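Local coordinates for polyguluronate lyase (Corynebacterium sp., PDB 1UAI), which probably depolymerises alginate as a lyase, cutting poly(alpha-L-guluronate) chains by beta-elimination with a jellyroll beta-sandwich scaffold, at residues 116-119 with 125-128; 160-165 with 169-174; 75-80 with 86-91; 137-142 with 179-184; 37-40 with 44-47. One frame throughout, in Å; residues are numbered along the deposited sequence.

How the interactions relate
Interactions 1 to 4 cluster in the jellyroll sandwich, and interaction 5 joins them only through interaction 3. Interactions 1 and 2 are hairpins in opposed sheets, centres 10 Å apart, and meet where Phe128 CE2 lies 3.6 Å from Phe162 CZ. Interaction 4 bridges the same two sheets at a margin: Thr138 O bonds Thr126 OG1 of interaction 1 at 2.8 Å, and Ile181 O bonds Ile169 N of interaction 2 at 2.8 Å. Interaction 3 reaches interaction 2 through Trp88 CZ3, 3.8 Å from Val164 CG2. Interaction 5 lies far off, its centre 31 Å from that of interaction 4, and touches interaction 3 through Leu75 CD2 and Phe45 CE1 at 4.2 Å.

Interaction 1: residues 116-119 with 125-128; sequences AQIH and VTVF
Ile118 faces both Val125 and Thr126 in a classic beta bulge, set in the antiparallel hairpin 112-119/124-131 of the jellyroll beta-sandwich. The two short strands run 4.7 Å apart, axis to axis, with directions 175° from each other. The evidence for the bulge is in the bonding of Ile118: its O takes Val125 N at 2.8 Å, while the bond to the same O from Thr126 N is weak at 3.5 Å. In return Ile118 N gives a bond of 3.0 Å to Thr126 O. Farther along, Phe128 N bonds Ala116 O at 2.9 Å.

The side chains divide between two faces. Gln117 and Val127, a non-hydrogen-bonded pair, lie side by side on one. Ala116, Ile118, Thr126 and Phe128 share the other, which packs on Phe162, Ile169 and Val171 of the second sheet. Here Ile118 and Thr126 run alongside each other, Ile118 CD1 standing 3.9 Å from Thr126 CG2. With OG1 of Thr126 anti to the backbone N (chi1 174°), its methyl is left for Ile118 and its hydroxyl turns to Thr138 O on strand 134-139. Thr138 also takes up Val127 N through OG1, so Thr138 meets the hairpin twice, by its O and by OG1. The other branch of Ile118 meets the extra residue of the bulge, CG2 lying 3.9 Å from Val125 CB. At the far end Ala116 CB approaches the Phe128 ring obliquely, 4.2 Å from CD2.

Interaction 2: residues 160-165 with 169-174; sequences GKFVVS and IKVYYN
Lys161 with Tyr172 and Val163 with Lys170 are the hydrogen-bonded pairs of an antiparallel hairpin whose short axes approach to 4.7 Å at 166°. Within the first pair, Tyr172 N reaches Lys161 O at 2.8 Å, whereas the return bond from Lys161 N to Tyr172 O is longer, at 3.1 Å. The second pair is nearly symmetrical, with Val163 N to Lys170 O at 2.9 Å and Lys170 N to Val163 O at 2.8 Å.

On one face Lys161 and Tyr172 lie side by side. The lysine chain is extended until a bend at CG-CD (chi3 68°) swings CE over the phenol, 3.6 Å from Tyr172 CD2. NZ then stands 4.7 Å from the ring centroid and only 13° off its normal, a cation-pi arrangement. The CG2 methyl of Val163 touches the Tyr172 ring near CE2.

The opposite face is apolar and joins the interior of the sandwich. Val171 CG2 comes to the edge of the Phe162 ring, 3.9 Å from CD1, and Val164 runs beside Ile169. Phe162 in turn meets Phe128 of the facing sheet edge to face.

The hairpin is thus two-sided: carbon packing on the core face, and on the partly exposed face a lysine whose positive charge is probably eased by the tyrosine pi cloud while its methylene covers the ring.

Interaction 3: residues 75-80 with 86-91; sequences LREMTD and ASWSAT
Glu77 reaches across to Trp88 because its chain is extended from CG onward, with CG anti to the backbone N (chi1 -168°), while the indole of Trp88 is set between its own backbone N and carbonyl carbon (chi1 39°). The side chains meet at about a right angle. Trp88 NE1 donates to Glu77 OE1 at 2.9 Å in an almost straight bond (175° at the hydrogen), lying in the indole plane and using the syn side of the carboxylate. Beside this bond Ala86 CB presses against the carboxylate, 3.3 Å from Glu77 CD.

A second network joins backbone atoms to the Arg76 guanidinium. Glu77 O accepts both Ala86 N at 3.1 Å, which comes from above the carbonyl plane, and Arg76 NH2 at 2.8 Å. The same NH2 gives a bond of 3.0 Å to Ala86 O, in the guanidinium plane and on a lone pair. A water joins Arg76 NH1 to Ala86 O as well, at 2.8 and 2.7 Å, so the arginine holds the loop start against strand 72-79.

Outside the two segments Glu77 OE2 bonds His223 NE2 and OE1 bonds Phe190 N, while the Trp88 ring stacks on His95. With Trp88, His223 and Phe190 all bonded to it, the buried carboxylate of Glu77 has its rotation fixed; three nitrogen partners would probably stabilise a negative charge there.

Interaction 4: residues 137-142 with 179-184; sequences ITKGDD and TTISHT
Lys139 lays its aliphatic chain along Ile181, and each carbon can be followed. CB lies 4.0 Å from Ile181 CD1; CG moves to the other branch, 4.0 Å from Ile181 CG2; CD stays alongside that methyl, and CE ends 3.9 Å from it. A bend at the last bond (chi4 -60°) turns NZ to a water at 3.3 Å, a weak bond, and this water donates to Ser182 O at 2.7 Å. Lys139 and Ile181 point oppositely as they pass, so the lysine uses its length as an apolar cover and only its tip is polar.

Ile181 CD1 also reaches the backbone, 3.5 Å from Thr138 O. Further in, Ile137 and Thr179 touch through their methyls, CG2 to CG2 at 3.7 Å. Thr179 offers this methyl because its hydroxyl lies anti to the backbone N and is bonded to His145.

The type II' turn from Lys139 to Asp142 links strands 134-139 and 144-149. Strand 134-139 is next to 124-131 in its sheet. The N-to-C directions of 137-139 and 179-182 differ by 19°: side-chain packing between two sheets of the sandwich, with 176-182 the outermost strand of its own.

Interaction 5: residues 37-40 with 44-47; sequences DTFA and WFQV
Phe39 and Phe45 meet rim to rim, Phe39 CD2 lying 3.7 Å from Phe45 CD2. Their centroids are 6.0 Å apart; the rims touch, with the planes inclined by 21° and neither ring over the other. Phe45 also turns CE2 to the backbone, 3.8 Å from Phe39 O. In the other direction Phe45 O receives a CA-H contact from Ala40 CA at 3.5 Å, with Ala40 CB close by. Phe45 heads toward the loop from CB on, whereas in Phe39 it is the end of the side chain that comes near: CG anti to the backbone N (chi1 175°) brings its CD2/CE2 edge to Phe45.

The pair belongs to a loop folding back on strand 45-47, an outermost strand of the seven-stranded sheet of the jellyroll. A classic beta bulge, in which Trp44 and Phe45 both face the residue after Ala40, opens this strand.

Segment 44-47 is bonded to strand 54-59 by backbone pairs, Trp44 with Arg57 and Gln46 with Gln55. In the next shell Phe45 packs on Val18, Leu20 and Val54, its ring meeting that of Phe56, while Phe39 also leans on Leu20.

Interaction 1: residues 116-119 with 125-128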
# COMPACT_ATOMS: atom_id res chain seq x y z
N ALA A 116 0.28 0.48 -3.48
CA ALA A 116 1.63 -0.01 -3.25
C ALA A 116 2.59 1.13 -3.49
O ALA A 116 2.32 2.02 -4.29
CB ALA A 116 1.95 -1.17 -4.20
N GLN A 117 3.71 1.12 -2.78
CA GLN A 117 4.67 2.18 -2.98
C GLN A 117 6.09 1.91 -2.54
O GLN A 117 6.40 0.90 -1.90
CB GLN A 117 4.19 3.48 -2.30
CG GLN A 117 3.39 3.33 -1.00
CD GLN A 117 3.17 4.66 -0.26
OE1 GLN A 117 2.33 4.75 0.65
NE2 GLN A 117 3.93 5.68 -0.63
N ILE A 118 6.97 2.81 -2.99
CA ILE A 118 8.36 2.84 -2.57
C ILE A 118 8.35 4.21 -1.92
O ILE A 118 7.88 5.19 -2.52
CB ILE A 118 9.38 2.85 -3.73
CG1 ILE A 118 9.44 1.48 -4.39
CG2 ILE A 118 10.76 3.23 -3.18
CD1 ILE A 118 10.39 1.42 -5.56
N HIS A 119 8.82 4.27 -0.68
CA HIS A 119 8.85 5.51 0.08
C HIS A 119 10.26 5.62 0.64
O HIS A 119 10.93 4.61 0.81
CB HIS A 119 7.82 5.40 1.21
CG HIS A 119 7.43 6.71 1.82
ND1 HIS A 119 8.27 7.46 2.61
CD2 HIS A 119 6.26 7.39 1.78
CE1 HIS A 119 7.64 8.55 3.02
NE2 HIS A 119 6.42 8.53 2.53
N VAL A 125 8.18 7.89 -3.30
CA VAL A 125 9.05 7.95 -4.47
C VAL A 125 8.27 7.62 -5.74
O VAL A 125 8.33 8.35 -6.73
CB VAL A 125 10.24 6.98 -4.30
CG1 VAL A 125 11.15 7.04 -5.51
CG2 VAL A 125 11.01 7.33 -3.04
N THR A 126 7.54 6.51 -5.70
CA THR A 126 6.71 6.07 -6.82
C THR A 126 5.69 5.11 -6.24
O THR A 126 6.02 4.27 -5.40
CB THR A 126 7.55 5.38 -7.93
OG1 THR A 126 6.67 4.84 -8.92
CG2 THR A 126 8.41 4.26 -7.35
N VAL A 127 4.44 5.25 -6.67
CA VAL A 127 3.37 4.41 -6.16
C VAL A 127 2.38 4.01 -7.26
O VAL A 127 2.37 4.60 -8.34
CB VAL A 127 2.56 5.14 -5.04
CG1 VAL A 127 3.49 5.92 -4.13
CG2 VAL A 127 1.53 6.08 -5.65
N PHE A 128 1.58 2.98 -6.96
CA PHE A 128 0.53 2.53 -7.86
C PHE A 128 -0.69 3.29 -7.34
O PHE A 128 -1.14 3.07 -6.21
CB PHE A 128 0.31 1.02 -7.73
CG PHE A 128 1.28 0.19 -8.53
CD1 PHE A 128 0.85 -0.51 -9.66
CD2 PHE A 128 2.61 0.08 -8.15
CE1 PHE A 128 1.74 -1.29 -10.40
CE2 PHE A 128 3.51 -0.70 -8.88
CZ PHE A 128 3.07 -1.39 -10.00

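Interaction 2: residues 160-165 with 169-174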
# COMPACT_ATOMS: atom_id res chain seq x y z
N GLY A 160 1.87 -6.39 -9.70
CA GLY A 160 2.75 -5.26 -9.83
C GLY A 160 4.13 -5.65 -9.33
O GLY A 160 4.26 -6.57 -8.51
N LYS A 161 5.15 -4.98 -9.83
CA LYS A 161 6.50 -5.27 -9.39
C LYS A 161 7.40 -4.05 -9.46
O LYS A 161 7.36 -3.29 -10.42
CB LYS A 161 7.14 -6.39 -10.22
CG LYS A 161 8.56 -6.76 -9.78
CD LYS A 161 9.11 -7.99 -10.48
CE LYS A 161 9.35 -7.76 -11.96
NZ LYS A 161 9.99 -8.94 -12.60
N PHE A 162 8.19 -3.87 -8.40
CA PHE A 162 9.17 -2.79 -8.33
C PHE A 162 10.52 -3.50 -8.28
O PHE A 162 10.70 -4.44 -7.50
CB PHE A 162 9.08 -2.00 -7.03
CG PHE A 162 7.89 -1.09 -6.91
CD1 PHE A 162 7.75 0.03 -7.72
CD2 PHE A 162 6.95 -1.32 -5.91
CE1 PHE A 162 6.70 0.93 -7.52
CE2 PHE A 162 5.90 -0.43 -5.71
CZ PHE A 162 5.77 0.70 -6.51
N VAL A 163 11.47 -3.06 -9.10
CA VAL A 163 12.82 -3.61 -9.05
C VAL A 163 13.74 -2.40 -9.01
O VAL A 163 13.74 -1.59 -9.93
CB VAL A 163 13.18 -4.47 -10.29
CG1 VAL A 163 14.62 -4.96 -10.17
CG2 VAL A 163 12.24 -5.65 -10.41
N VAL A 164 14.47 -2.26 -7.91
CA VAL A 164 15.38 -1.13 -7.75
C VAL A 164 16.82 -1.61 -7.73
O VAL A 164 17.19 -2.49 -6.96
CB VAL A 164 15.11 -0.37 -6.43
CG1 VAL A 164 15.93 0.91 -6.39
CG2 VAL A 164 13.62 -0.06 -6.30
N SER A 165 17.63 -1.02 -8.61
CA SER A 165 19.05 -1.36 -8.70
C SER A 165 19.75 -0.35 -9.60
O SER A 165 19.13 0.23 -10.49
CB SER A 165 19.23 -2.77 -9.26
OG SER A 165 18.76 -2.86 -10.59
N ILE A 169 14.61 2.66 -10.88
CA ILE A 169 13.46 1.91 -10.41
C ILE A 169 12.67 1.47 -11.64
O ILE A 169 12.21 2.30 -12.42
CB ILE A 169 12.52 2.77 -9.53
CG1 ILE A 169 13.28 3.31 -8.31
CG2 ILE A 169 11.32 1.94 -9.10
CD1 ILE A 169 12.47 4.30 -7.49
N LYS A 170 12.54 0.16 -11.83
CA LYS A 170 11.77 -0.39 -12.94
C LYS A 170 10.43 -0.81 -12.35
O LYS A 170 10.39 -1.56 -11.37
CB LYS A 170 12.48 -1.62 -13.52
CG LYS A 170 13.85 -1.34 -14.12
CD LYS A 170 13.74 -0.60 -15.43
CE LYS A 170 15.09 -0.52 -16.13
NZ LYS A 170 14.96 0.06 -17.49
N VAL A 171 9.34 -0.34 -12.94
CA VAL A 171 8.00 -0.66 -12.44
C VAL A 171 7.23 -1.44 -13.49
O VAL A 171 7.09 -1.00 -14.64
CB VAL A 171 7.23 0.62 -12.07
CG1 VAL A 171 5.97 0.26 -11.30
CG2 VAL A 171 8.11 1.55 -11.26
N TYR A 172 6.71 -2.60 -13.09
CA TYR A 172 5.98 -3.50 -13.99
C TYR A 172 4.52 -3.69 -13.59
O TYR A 172 4.17 -3.64 -12.41
CB TYR A 172 6.64 -4.88 -13.99
CG TYR A 172 8.10 -4.87 -14.38
CD1 TYR A 172 8.50 -5.18 -15.68
CD2 TYR A 172 9.09 -4.54 -13.45
CE1 TYR A 172 9.84 -5.17 -16.04
CE2 TYR A 172 10.43 -4.53 -13.80
CZ TYR A 172 10.80 -4.84 -15.10
OH TYR A 172 12.13 -4.81 -15.46
N TYR A 173 3.69 -3.94 -14.60
CA TYR A 173 2.26 -4.20 -14.43
C TYR A 173 1.99 -5.43 -15.30
O TYR A 173 2.18 -5.39 -16.52
CB TYR A 173 1.44 -3.01 -14.92
CG TYR A 173 -0.05 -3.25 -15.00
CD1 TYR A 173 -0.85 -3.20 -13.85
CD2 TYR A 173 -0.67 -3.47 -16.23
CE1 TYR A 173 -2.24 -3.36 -13.94
CE2 TYR A 173 -2.05 -3.63 -16.32
CZ TYR A 173 -2.82 -3.57 -15.18
OH TYR A 173 -4.19 -3.69 -15.29
N ASN A 174 1.57 -6.52 -14.66
CA ASN A 174 1.32 -7.78 -15.34
C ASN A 174 2.47 -8.19 -16.25
O ASN A 174 2.27 -8.62 -17.39
CB ASN A 174 -0.00 -7.72 -16.12
CG ASN A 174 -1.21 -7.73 -15.20
OD1 ASN A 174 -1.13 -8.20 -14.06
ND2 ASN A 174 -2.33 -7.22 -15.68

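Interaction 3: residues 75-80 with 86-91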
# COMPACT_ATOMS: atom_id res chain seq x y z
N LEU A 75 0.63 -1.87 5.01
CA LEU A 75 1.82 -2.53 5.54
C LEU A 75 3.06 -1.68 5.25
O LEU A 75 3.17 -1.06 4.19
CB LEU A 75 1.99 -3.91 4.89
CG LEU A 75 0.84 -4.89 5.09
CD1 LEU A 75 1.07 -6.13 4.23
CD2 LEU A 75 0.72 -5.28 6.56
N ARG A 76 3.98 -1.67 6.21
CA ARG A 76 5.23 -0.92 6.11
C ARG A 76 6.36 -1.94 6.27
O ARG A 76 6.41 -2.69 7.24
CB ARG A 76 5.27 0.12 7.24
CG ARG A 76 6.34 1.19 7.11
CD ARG A 76 7.72 0.73 7.53
NE ARG A 76 8.57 1.89 7.77
CZ ARG A 76 9.87 1.96 7.48
NH1 ARG A 76 10.54 3.07 7.74
NH2 ARG A 76 10.49 0.92 6.93
N GLU A 77 7.28 -1.96 5.30
CA GLU A 77 8.38 -2.92 5.31
C GLU A 77 9.29 -2.86 6.53
O GLU A 77 9.79 -1.80 6.91
CB GLU A 77 9.22 -2.76 4.04
CG GLU A 77 10.21 -3.90 3.83
CD GLU A 77 11.29 -3.59 2.81
OE1 GLU A 77 11.22 -2.53 2.17
OE2 GLU A 77 12.20 -4.43 2.64
N MET A 78 9.52 -4.02 7.13
CA MET A 78 10.39 -4.15 8.28
C MET A 78 11.47 -5.16 7.91
O MET A 78 11.50 -5.66 6.78
CB MET A 78 9.60 -4.64 9.50
CG MET A 78 8.44 -3.75 9.90
SD MET A 78 8.92 -2.12 10.53
CE MET A 78 9.33 -2.53 12.23
N THR A 79 12.36 -5.46 8.85
CA THR A 79 13.42 -6.42 8.60
C THR A 79 13.84 -7.07 9.91
O THR A 79 13.42 -6.64 10.99
CB THR A 79 14.64 -5.73 7.93
OG1 THR A 79 15.57 -6.73 7.51
CG2 THR A 79 15.32 -4.77 8.89
N ASP A 80 14.65 -8.12 9.81
CA ASP A 80 15.12 -8.87 10.98
C ASP A 80 13.96 -9.40 11.80
O ASP A 80 13.82 -9.10 12.99
CB ASP A 80 16.02 -7.98 11.85
CG ASP A 80 16.63 -8.73 13.02
OD1 ASP A 80 17.12 -9.86 12.81
OD2 ASP A 80 16.61 -8.20 14.15
N ALA A 86 12.75 -1.26 7.70
CA ALA A 86 13.59 -1.53 6.55
C ALA A 86 14.08 -0.19 6.01
O ALA A 86 13.38 0.82 6.07
CB ALA A 86 12.81 -2.27 5.48
N SER A 87 15.30 -0.20 5.49
CA SER A 87 15.93 0.98 4.91
C SER A 87 17.00 0.48 3.95
O SER A 87 18.01 -0.08 4.38
CB SER A 87 16.57 1.82 6.02
OG SER A 87 17.26 2.93 5.46
N TRP A 88 16.80 0.68 2.66
CA TRP A 88 17.78 0.22 1.69
C TRP A 88 18.16 1.23 0.62
O TRP A 88 17.44 2.21 0.36
CB TRP A 88 17.32 -1.09 1.04
CG TRP A 88 15.86 -1.18 0.73
CD1 TRP A 88 14.88 -1.68 1.54
CD2 TRP A 88 15.20 -0.73 -0.46
NE1 TRP A 88 13.65 -1.57 0.93
CE2 TRP A 88 13.83 -1.00 -0.30
CE3 TRP A 88 15.65 -0.14 -1.65
CZ2 TRP A 88 12.88 -0.68 -1.29
CZ3 TRP A 88 14.71 0.18 -2.63
CH2 TRP A 88 13.34 -0.10 -2.44
N SER A 89 19.31 0.98 0.02
CA SER A 89 19.89 1.82 -1.01
C SER A 89 19.34 1.57 -2.41
O SER A 89 18.95 0.45 -2.74
CB SER A 89 21.41 1.61 -1.03
OG SER A 89 22.00 2.19 -2.17
N ALA A 90 19.31 2.61 -3.23
CA ALA A 90 18.84 2.49 -4.60
C ALA A 90 20.03 2.31 -5.54
O ALA A 90 19.86 1.97 -6.71
CB ALA A 90 18.04 3.73 -4.99
N THR A 91 21.24 2.54 -5.02
CA THR A 91 22.47 2.43 -5.82
C THR A 91 23.35 1.23 -5.48
O THR A 91 24.38 1.00 -6.11
CB THR A 91 23.33 3.70 -5.68
OG1 THR A 91 23.63 3.92 -4.30
CG2 THR A 91 22.58 4.91 -6.22
O HOH W 1 13.26 3.41 6.98

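Interaction 4: residues 137-142 with 179-184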
# COMPACT_ATOMS: atom_id res chain seq x y z
N ILE A 137 1.32 5.03 -12.44
CA ILE A 137 2.55 4.78 -11.70
C ILE A 137 3.02 6.23 -11.55
O ILE A 137 3.20 6.94 -12.54
CB ILE A 137 3.62 4.00 -12.49
CG1 ILE A 137 3.10 2.61 -12.84
CG2 ILE A 137 4.90 3.92 -11.66
CD1 ILE A 137 2.62 1.81 -11.66
N THR A 138 3.18 6.67 -10.31
CA THR A 138 3.57 8.04 -10.04
C THR A 138 5.08 8.21 -9.97
O THR A 138 5.84 7.24 -9.99
CB THR A 138 2.99 8.51 -8.71
OG1 THR A 138 3.62 7.79 -7.64
CG2 THR A 138 1.48 8.25 -8.66
N LYS A 139 5.51 9.46 -9.90
CA LYS A 139 6.92 9.81 -9.76
C LYS A 139 6.94 11.05 -8.89
O LYS A 139 6.61 12.15 -9.35
CB LYS A 139 7.58 10.11 -11.11
CG LYS A 139 9.06 10.46 -10.97
CD LYS A 139 9.68 10.83 -12.31
CE LYS A 139 11.15 11.20 -12.15
NZ LYS A 139 11.33 12.38 -11.25
N GLY A 140 7.30 10.88 -7.62
CA GLY A 140 7.32 12.02 -6.72
C GLY A 140 5.94 12.65 -6.66
O GLY A 140 4.94 11.94 -6.52
N ASP A 141 5.88 13.97 -6.79
CA ASP A 141 4.61 14.68 -6.74
C ASP A 141 3.77 14.58 -8.01
O ASP A 141 2.65 15.08 -8.05
CB ASP A 141 4.84 16.16 -6.41
CG ASP A 141 5.52 16.36 -5.08
OD1 ASP A 141 5.12 15.71 -4.10
OD2 ASP A 141 6.46 17.18 -5.02
N ASP A 142 4.30 13.94 -9.04
CA ASP A 142 3.55 13.80 -10.29
C ASP A 142 2.66 12.56 -10.20
O ASP A 142 3.10 11.44 -10.45
CB ASP A 142 4.50 13.67 -11.48
CG ASP A 142 3.76 13.69 -12.81
OD1 ASP A 142 2.51 13.69 -12.81
OD2 ASP A 142 4.43 13.71 -13.87
N THR A 179 7.51 1.94 -16.65
CA THR A 179 8.38 3.10 -16.57
C THR A 179 9.65 2.79 -15.81
O THR A 179 9.69 1.84 -15.02
CB THR A 179 7.66 4.28 -15.87
OG1 THR A 179 8.49 5.45 -15.93
CG2 THR A 179 7.39 3.95 -14.40
N THR A 180 10.68 3.57 -16.07
CA THR A 180 11.96 3.44 -15.39
C THR A 180 12.22 4.83 -14.82
O THR A 180 12.27 5.82 -15.55
CB THR A 180 13.10 3.06 -16.36
OG1 THR A 180 12.80 1.78 -16.94
CG2 THR A 180 14.42 2.96 -15.61
N ILE A 181 12.36 4.90 -13.50
CA ILE A 181 12.57 6.16 -12.80
C ILE A 181 13.95 6.26 -12.17
O ILE A 181 14.39 5.35 -11.47
CB ILE A 181 11.49 6.33 -11.70
CG1 ILE A 181 10.10 6.38 -12.34
CG2 ILE A 181 11.77 7.58 -10.88
CD1 ILE A 181 8.96 6.32 -11.35
N SER A 182 14.64 7.36 -12.43
CA SER A 182 15.96 7.58 -11.86
C SER A 182 15.77 7.92 -10.39
O SER A 182 14.98 8.79 -10.04
CB SER A 182 16.67 8.73 -12.58
OG SER A 182 16.92 8.41 -13.94
N HIS A 183 16.50 7.22 -9.53
CA HIS A 183 16.40 7.42 -8.09
C HIS A 183 17.70 6.94 -7.45
O HIS A 183 18.05 5.77 -7.57
CB HIS A 183 15.21 6.62 -7.55
CG HIS A 183 14.94 6.85 -6.09
ND1 HIS A 183 14.56 8.07 -5.59
CD2 HIS A 183 14.97 5.99 -5.04
CE1 HIS A 183 14.37 7.96 -4.28
NE2 HIS A 183 14.61 6.71 -3.93
N THR A 184 18.40 7.83 -6.76
CA THR A 184 19.68 7.48 -6.16
C THR A 184 19.77 7.62 -4.64
O THR A 184 20.80 7.31 -4.05
CB THR A 184 20.82 8.31 -6.78
OG1 THR A 184 20.56 9.71 -6.57
CG2 THR A 184 20.92 8.03 -8.27
O HOH W 2 14.44 11.15 -11.34

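Interaction 5: residues 37-40 with 44-47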
# COMPACT_ATOMS: atom_id res chain seq x y z
N ASP A 37 1.10 -11.36 14.16
CA ASP A 37 0.85 -12.73 13.71
C ASP A 37 -0.56 -13.22 14.00
O ASP A 37 -1.08 -14.08 13.29
CB ASP A 37 1.87 -13.69 14.33
CG ASP A 37 1.82 -15.07 13.70
OD1 ASP A 37 1.97 -15.17 12.47
OD2 ASP A 37 1.62 -16.06 14.45
N THR A 38 -1.18 -12.68 15.04
CA THR A 38 -2.55 -13.08 15.38
C THR A 38 -3.42 -11.84 15.60
O THR A 38 -4.22 -11.79 16.52
CB THR A 38 -2.59 -13.99 16.63
OG1 THR A 38 -1.87 -13.38 17.71
CG2 THR A 38 -1.98 -15.35 16.32
N PHE A 39 -3.25 -10.86 14.72
CA PHE A 39 -4.01 -9.61 14.79
C PHE A 39 -4.94 -9.41 13.61
O PHE A 39 -4.58 -9.69 12.46
CB PHE A 39 -3.07 -8.41 14.86
CG PHE A 39 -3.79 -7.08 14.82
CD1 PHE A 39 -4.50 -6.64 15.93
CD2 PHE A 39 -3.80 -6.31 13.66
CE1 PHE A 39 -5.22 -5.45 15.89
CE2 PHE A 39 -4.52 -5.11 13.62
CZ PHE A 39 -5.23 -4.68 14.73
N ALA A 40 -6.13 -8.90 13.90
CA ALA A 40 -7.12 -8.59 12.87
C ALA A 40 -8.07 -7.56 13.45
O ALA A 40 -8.34 -7.56 14.65
CB ALA A 40 -7.88 -9.84 12.46
N TRP A 44 -11.16 -2.96 8.60
CA TRP A 44 -9.93 -2.32 8.15
C TRP A 44 -8.74 -3.19 7.77
O TRP A 44 -8.00 -2.86 6.85
CB TRP A 44 -9.47 -1.31 9.20
CG TRP A 44 -10.61 -0.64 9.91
CD1 TRP A 44 -10.89 -0.71 11.24
CD2 TRP A 44 -11.65 0.15 9.32
NE1 TRP A 44 -12.04 -0.01 11.52
CE2 TRP A 44 -12.53 0.52 10.36
CE3 TRP A 44 -11.93 0.57 8.01
CZ2 TRP A 44 -13.67 1.30 10.13
CZ3 TRP A 44 -13.06 1.35 7.79
CH2 TRP A 44 -13.91 1.70 8.85
N PHE A 45 -8.56 -4.29 8.49
CA PHE A 45 -7.43 -5.19 8.25
C PHE A 45 -7.88 -6.58 8.67
O PHE A 45 -7.85 -6.93 9.85
CB PHE A 45 -6.24 -4.73 9.09
CG PHE A 45 -5.03 -5.59 8.97
CD1 PHE A 45 -4.32 -5.66 7.77
CD2 PHE A 45 -4.57 -6.33 10.06
CE1 PHE A 45 -3.18 -6.45 7.66
CE2 PHE A 45 -3.42 -7.12 9.96
CZ PHE A 45 -2.73 -7.18 8.75
N GLN A 46 -8.29 -7.39 7.70
CA GLN A 46 -8.81 -8.72 7.98
C GLN A 46 -8.65 -9.62 6.77
O GLN A 46 -8.35 -9.15 5.67
CB GLN A 46 -10.30 -8.62 8.29
CG GLN A 46 -11.10 -8.10 7.10
CD GLN A 46 -12.60 -8.24 7.27
OE1 GLN A 46 -13.24 -7.44 7.94
NE2 GLN A 46 -13.17 -9.28 6.66
N VAL A 47 -8.84 -10.92 6.97
CA VAL A 47 -8.81 -11.85 5.85
C VAL A 47 -10.14 -11.55 5.15
O VAL A 47 -11.14 -11.27 5.82
CB VAL A 47 -8.82 -13.32 6.32
CG1 VAL A 47 -8.96 -14.25 5.13
CG2 VAL A 47 -7.55 -13.63 7.08